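Local coordinates for tyrosine specific protein phosphatase (PDB 4AZ1), which probably removes phosphate from phosphotyrosine residues of proteins, as expected for a protein tyrosine phosphatase of Trypanosoma cruzi, at residues 99-111 / 143-155. Residues are numbered along the deposited sequence; the frame is centred on the assembly and turned at random.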
loop_
_atom_site.group_PDB
_atom_site.type_symbol
_atom_site.label_atom_id
_atom_site.label_comp_id
_atom_site.label_asym_id
_atom_site.label_seq_id
_atom_site.Cartn_x
_atom_site.Cartn_y
_atom_site.Cartn_z
ATOM N N GLN A 99 2.781 0.112 3.317
ATOM C CA GLN A 99 2.239 1.458 3.159
ATOM C C GLN A 99 2.844 2.197 1.959
ATOM O O GLN A 99 2.377 3.270 1.583
ATOM C CB GLN A 99 2.396 2.271 4.447
ATOM C CG GLN A 99 1.796 1.594 5.690
ATOM C CD GLN A 99 0.277 1.390 5.628
ATOM O OE1 GLN A 99 -0.409 1.905 4.740
ATOM N NE2 GLN A 99 -0.251 0.637 6.592
ATOM N N GLY A 100 3.862 1.607 1.338
ATOM C CA GLY A 100 4.493 2.212 0.177
ATOM C C GLY A 100 4.110 1.522 -1.122
ATOM O O GLY A 100 4.466 1.982 -2.213
ATOM N N ILE A 101 3.385 0.415 -1.010
ATOM C CA ILE A 101 2.933 -0.306 -2.198
ATOM C C ILE A 101 2.034 0.526 -3.134
ATOM O O ILE A 101 2.187 0.431 -4.353
ATOM C CB ILE A 101 2.303 -1.674 -1.845
ATOM C CG1 ILE A 101 3.398 -2.665 -1.453
ATOM C CG2 ILE A 101 1.484 -2.255 -3.017
ATOM C CD1 ILE A 101 2.848 -3.973 -0.854
ATOM N N PRO A 102 1.113 1.350 -2.578
ATOM C CA PRO A 102 0.301 2.128 -3.522
ATOM C C PRO A 102 1.172 3.070 -4.360
ATOM O O PRO A 102 0.908 3.241 -5.562
ATOM C CB PRO A 102 -0.629 2.937 -2.609
ATOM C CG PRO A 102 -0.703 2.153 -1.333
ATOM C CD PRO A 102 0.653 1.523 -1.183
ATOM N N ASP A 103 2.181 3.674 -3.732
ATOM C CA ASP A 103 3.153 4.503 -4.450
ATOM C C ASP A 103 3.849 3.707 -5.545
ATOM O O ASP A 103 4.054 4.192 -6.666
ATOM C CB ASP A 103 4.214 5.018 -3.482
ATOM C CG ASP A 103 3.620 5.799 -2.327
ATOM O OD1 ASP A 103 2.940 5.179 -1.465
ATOM O OD2 ASP A 103 3.848 7.029 -2.283
ATOM N N PHE A 104 4.224 2.482 -5.215
ATOM C CA PHE A 104 4.994 1.659 -6.139
ATOM C C PHE A 104 4.129 1.351 -7.362
ATOM O O PHE A 104 4.561 1.532 -8.510
ATOM C CB PHE A 104 5.433 0.382 -5.426
ATOM C CG PHE A 104 6.253 -0.562 -6.277
ATOM C CD1 PHE A 104 7.551 -0.240 -6.653
ATOM C CD2 PHE A 104 5.732 -1.788 -6.668
ATOM C CE1 PHE A 104 8.310 -1.129 -7.417
ATOM C CE2 PHE A 104 6.484 -2.679 -7.439
ATOM C CZ PHE A 104 7.768 -2.352 -7.808
ATOM N N LEU A 105 2.900 0.914 -7.113
ATOM C CA LEU A 105 1.987 0.552 -8.198
ATOM C C LEU A 105 1.622 1.770 -9.038
ATOM O O LEU A 105 1.491 1.681 -10.272
ATOM C CB LEU A 105 0.720 -0.121 -7.650
ATOM C CG LEU A 105 0.941 -1.445 -6.903
ATOM C CD1 LEU A 105 -0.386 -2.109 -6.483
ATOM C CD2 LEU A 105 1.772 -2.411 -7.712
ATOM N N ALA A 106 1.448 2.907 -8.370
ATOM C CA ALA A 106 1.116 4.143 -9.070
ATOM C C ALA A 106 2.249 4.536 -10.010
ATOM O O ALA A 106 2.011 5.032 -11.121
ATOM C CB ALA A 106 0.847 5.265 -8.083
ATOM N N MET A 107 3.479 4.341 -9.541
ATOM C CA MET A 107 4.661 4.595 -10.352
ATOM C C MET A 107 4.647 3.704 -11.581
ATOM O O MET A 107 4.822 4.196 -12.693
ATOM C CB MET A 107 5.941 4.353 -9.546
ATOM C CG MET A 107 7.228 4.621 -10.325
ATOM S SD MET A 107 7.834 3.171 -11.243
ATOM C CE MET A 107 7.889 1.964 -9.905
ATOM N N LEU A 108 4.434 2.400 -11.378
ATOM C CA LEU A 108 4.400 1.456 -12.489
ATOM C C LEU A 108 3.372 1.909 -13.504
ATOM O O LEU A 108 3.595 1.836 -14.719
ATOM C CB LEU A 108 4.016 0.062 -12.003
ATOM C CG LEU A 108 5.023 -0.654 -11.121
ATOM C CD1 LEU A 108 4.504 -2.047 -10.788
ATOM C CD2 LEU A 108 6.356 -0.711 -11.874
ATOM N N TYR A 109 2.246 2.394 -12.990
ATOM C CA TYR A 109 1.126 2.760 -13.830
ATOM C C TYR A 109 1.370 4.055 -14.591
ATOM O O TYR A 109 1.174 4.108 -15.803
ATOM C CB TYR A 109 -0.156 2.878 -12.999
ATOM C CG TYR A 109 -1.356 3.173 -13.856
ATOM C CD1 TYR A 109 -2.002 2.154 -14.554
ATOM C CD2 TYR A 109 -1.832 4.472 -13.998
ATOM C CE1 TYR A 109 -3.096 2.423 -15.360
ATOM C CE2 TYR A 109 -2.932 4.748 -14.803
ATOM C CZ TYR A 109 -3.556 3.719 -15.476
ATOM O OH TYR A 109 -4.643 3.986 -16.276
ATOM N N GLU A 110 1.754 5.106 -13.876
ATOM C CA GLU A 110 1.970 6.410 -14.502
ATOM C C GLU A 110 3.156 6.391 -15.477
ATOM O O GLU A 110 3.112 7.036 -16.529
ATOM C CB GLU A 110 2.182 7.493 -13.434
ATOM C CG GLU A 110 2.183 8.923 -13.989
ATOM C CD GLU A 110 3.374 9.738 -13.514
ATOM O OE1 GLU A 110 3.887 9.455 -12.410
ATOM O OE2 GLU A 110 3.801 10.656 -14.249
ATOM N N LYS A 111 4.206 5.647 -15.127
ATOM C CA LYS A 111 5.399 5.577 -15.966
ATOM C C LYS A 111 5.298 4.515 -17.057
ATOM O O LYS A 111 6.191 4.419 -17.902
ATOM C CB LYS A 111 6.657 5.345 -15.114
ATOM C CG LYS A 111 7.032 6.546 -14.273
ATOM C CD LYS A 111 7.259 7.753 -15.166
ATOM C CE LYS A 111 7.490 9.017 -14.355
ATOM N NZ LYS A 111 7.952 10.162 -15.222
ATOM N N ILE A 143 -6.459 -7.808 -6.798
ATOM C CA ILE A 143 -6.410 -7.115 -5.512
ATOM C C ILE A 143 -6.351 -5.599 -5.752
ATOM O O ILE A 143 -6.038 -5.151 -6.863
ATOM C CB ILE A 143 -5.211 -7.563 -4.671
ATOM C CG1 ILE A 143 -3.915 -7.313 -5.436
ATOM C CG2 ILE A 143 -5.336 -9.033 -4.299
ATOM C CD1 ILE A 143 -2.666 -7.807 -4.704
ATOM N N ALA A 144 -6.642 -4.811 -4.722
ATOM C CA ALA A 144 -6.645 -3.352 -4.876
ATOM C C ALA A 144 -5.875 -2.634 -3.756
ATOM O O ALA A 144 -5.707 -3.175 -2.650
ATOM C CB ALA A 144 -8.080 -2.831 -4.971
ATOM N N VAL A 145 -5.374 -1.437 -4.061
ATOM C CA VAL A 145 -4.861 -0.543 -3.030
ATOM C C VAL A 145 -5.824 0.625 -2.919
ATOM O O VAL A 145 -6.491 1.000 -3.895
ATOM C CB VAL A 145 -3.416 -0.059 -3.293
ATOM C CG1 VAL A 145 -2.417 -1.208 -3.126
ATOM C CG2 VAL A 145 -3.291 0.592 -4.683
ATOM N N SER A 146 -5.939 1.175 -1.722
ATOM C CA SER A 146 -6.856 2.275 -1.514
ATOM C C SER A 146 -6.118 3.602 -1.706
ATOM O O SER A 146 -6.710 4.602 -2.125
ATOM C CB SER A 146 -7.459 2.187 -0.119
ATOM O OG SER A 146 -8.260 3.322 0.150
ATOM N N GLY A 147 -4.819 3.590 -1.401
ATOM C CA GLY A 147 -3.997 4.787 -1.463
ATOM C C GLY A 147 -3.855 5.352 -2.862
ATOM O O GLY A 147 -4.091 4.652 -3.848
ATOM N N ASN A 148 -3.468 6.624 -2.941
ATOM C CA ASN A 148 -3.238 7.292 -4.219
ATOM C C ASN A 148 -4.458 7.245 -5.138
ATOM O O ASN A 148 -4.325 7.003 -6.338
ATOM C CB ASN A 148 -2.015 6.699 -4.928
ATOM C CG ASN A 148 -0.722 6.924 -4.157
ATOM O OD1 ASN A 148 -0.541 7.956 -3.515
ATOM N ND2 ASN A 148 0.179 5.960 -4.222
ATOM N N CYS A 149 -5.638 7.454 -4.555
ATOM C CA CYS A 149 -6.911 7.439 -5.283
ATOM C C CYS A 149 -7.296 6.091 -5.904
ATOM O O CYS A 149 -8.238 6.013 -6.707
ATOM C CB CYS A 149 -6.966 8.569 -6.319
ATOM S SG CYS A 149 -6.994 10.197 -5.537
ATOM N N GLY A 150 -6.568 5.043 -5.523
ATOM C CA GLY A 150 -6.950 3.680 -5.840
ATOM C C GLY A 150 -6.419 3.085 -7.129
ATOM O O GLY A 150 -6.567 3.657 -8.210
ATOM N N LEU A 151 -5.800 1.916 -7.014
ATOM C CA LEU A 151 -5.427 1.131 -8.186
ATOM C C LEU A 151 -5.872 -0.303 -7.965
ATOM O O LEU A 151 -5.949 -0.781 -6.824
ATOM C CB LEU A 151 -3.917 1.160 -8.435
ATOM C CG LEU A 151 -3.238 2.473 -8.843
ATOM C CD1 LEU A 151 -2.376 3.035 -7.714
ATOM C CD2 LEU A 151 -2.396 2.271 -10.093
ATOM N N THR A 152 -6.180 -0.986 -9.055
ATOM C CA THR A 152 -6.464 -2.405 -8.992
ATOM C C THR A 152 -5.387 -3.089 -9.814
ATOM O O THR A 152 -4.986 -2.582 -10.867
ATOM C CB THR A 152 -7.859 -2.708 -9.549
ATOM O OG1 THR A 152 -8.848 -2.093 -8.710
ATOM C CG2 THR A 152 -8.117 -4.218 -9.623
ATOM N N ILE A 153 -4.882 -4.213 -9.325
ATOM C CA ILE A 153 -3.943 -5.015 -10.106
ATOM C C ILE A 153 -4.505 -6.441 -10.255
ATOM O O ILE A 153 -5.009 -7.033 -9.285
ATOM C CB ILE A 153 -2.506 -4.946 -9.509
ATOM C CG1 ILE A 153 -1.525 -5.820 -10.299
ATOM C CG2 ILE A 153 -2.507 -5.312 -8.057
ATOM C CD1 ILE A 153 -0.059 -5.667 -9.800
ATOM N N SER A 154 -4.464 -6.971 -11.476
ATOM C CA SER A 154 -5.170 -8.212 -11.776
ATOM C C SER A 154 -4.290 -9.161 -12.552
ATOM O O SER A 154 -3.342 -8.740 -13.226
ATOM C CB SER A 154 -6.422 -7.944 -12.622
ATOM O OG SER A 154 -7.169 -6.859 -12.120
ATOM N N GLU A 155 -4.621 -10.445 -12.480
ATOM C CA GLU A 155 -3.968 -11.434 -13.315
ATOM C C GLU A 155 -4.500 -11.266 -14.738
ATOM O O GLU A 155 -5.697 -11.104 -14.927
ATOM C CB GLU A 155 -4.243 -12.846 -12.793
ATOM C CG GLU A 155 -3.570 -13.935 -13.628
ATOM C CD GLU A 155 -3.497 -15.280 -12.926
ATOM O OE1 GLU A 155 -4.111 -15.427 -11.836
ATOM O OE2 GLU A 155 -2.817 -16.187 -13.474
#
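L151 packs against A106 and Y109 where a beta hairpin, whose first strand is the outermost of the mixed sheet within this chain of the protein tyrosine phosphatase fold, lies across helix 101-110. The helix runs at 77° to strand 151-155, and the two strands of the hairpin are joined through a type I' turn from G147 to G150. From its CB, which leaves the strand toward the helix, L151 continues to CG, anti to the carbonyl carbon; chi1 -67° and chi2 109° together split the methyls between A106 and Y109. CD1 rests on A106, 3.9 Å from its CB, and meets the carbonyl oxygen of P102 as well. The other branch, CD2, reaches CB of Y109 at 3.7 Å and comes obliquely to the root of its ring, whose OH is hydrogen-bonded to the backbone O of P182. One turn back along the helix, L105 puts CD1 between V145 CG1 at 4.0 Å and I153 CG2, crossing the I153 side chain at about a right angle. Further toward the helix start, V145 CG1 also touches CG2 of I101, while V145 CB packs against the P102 ring, 4.0 Å from P102 CG. Where the chain enters the turn, D53 of the second subunit takes hydrogen bonds from the backbone N of S146 and G147. The N148 amide tucks against the start of the helix, its ND2 3.5 Å from P102 CB and 4.0 Å from A106 CB one turn on.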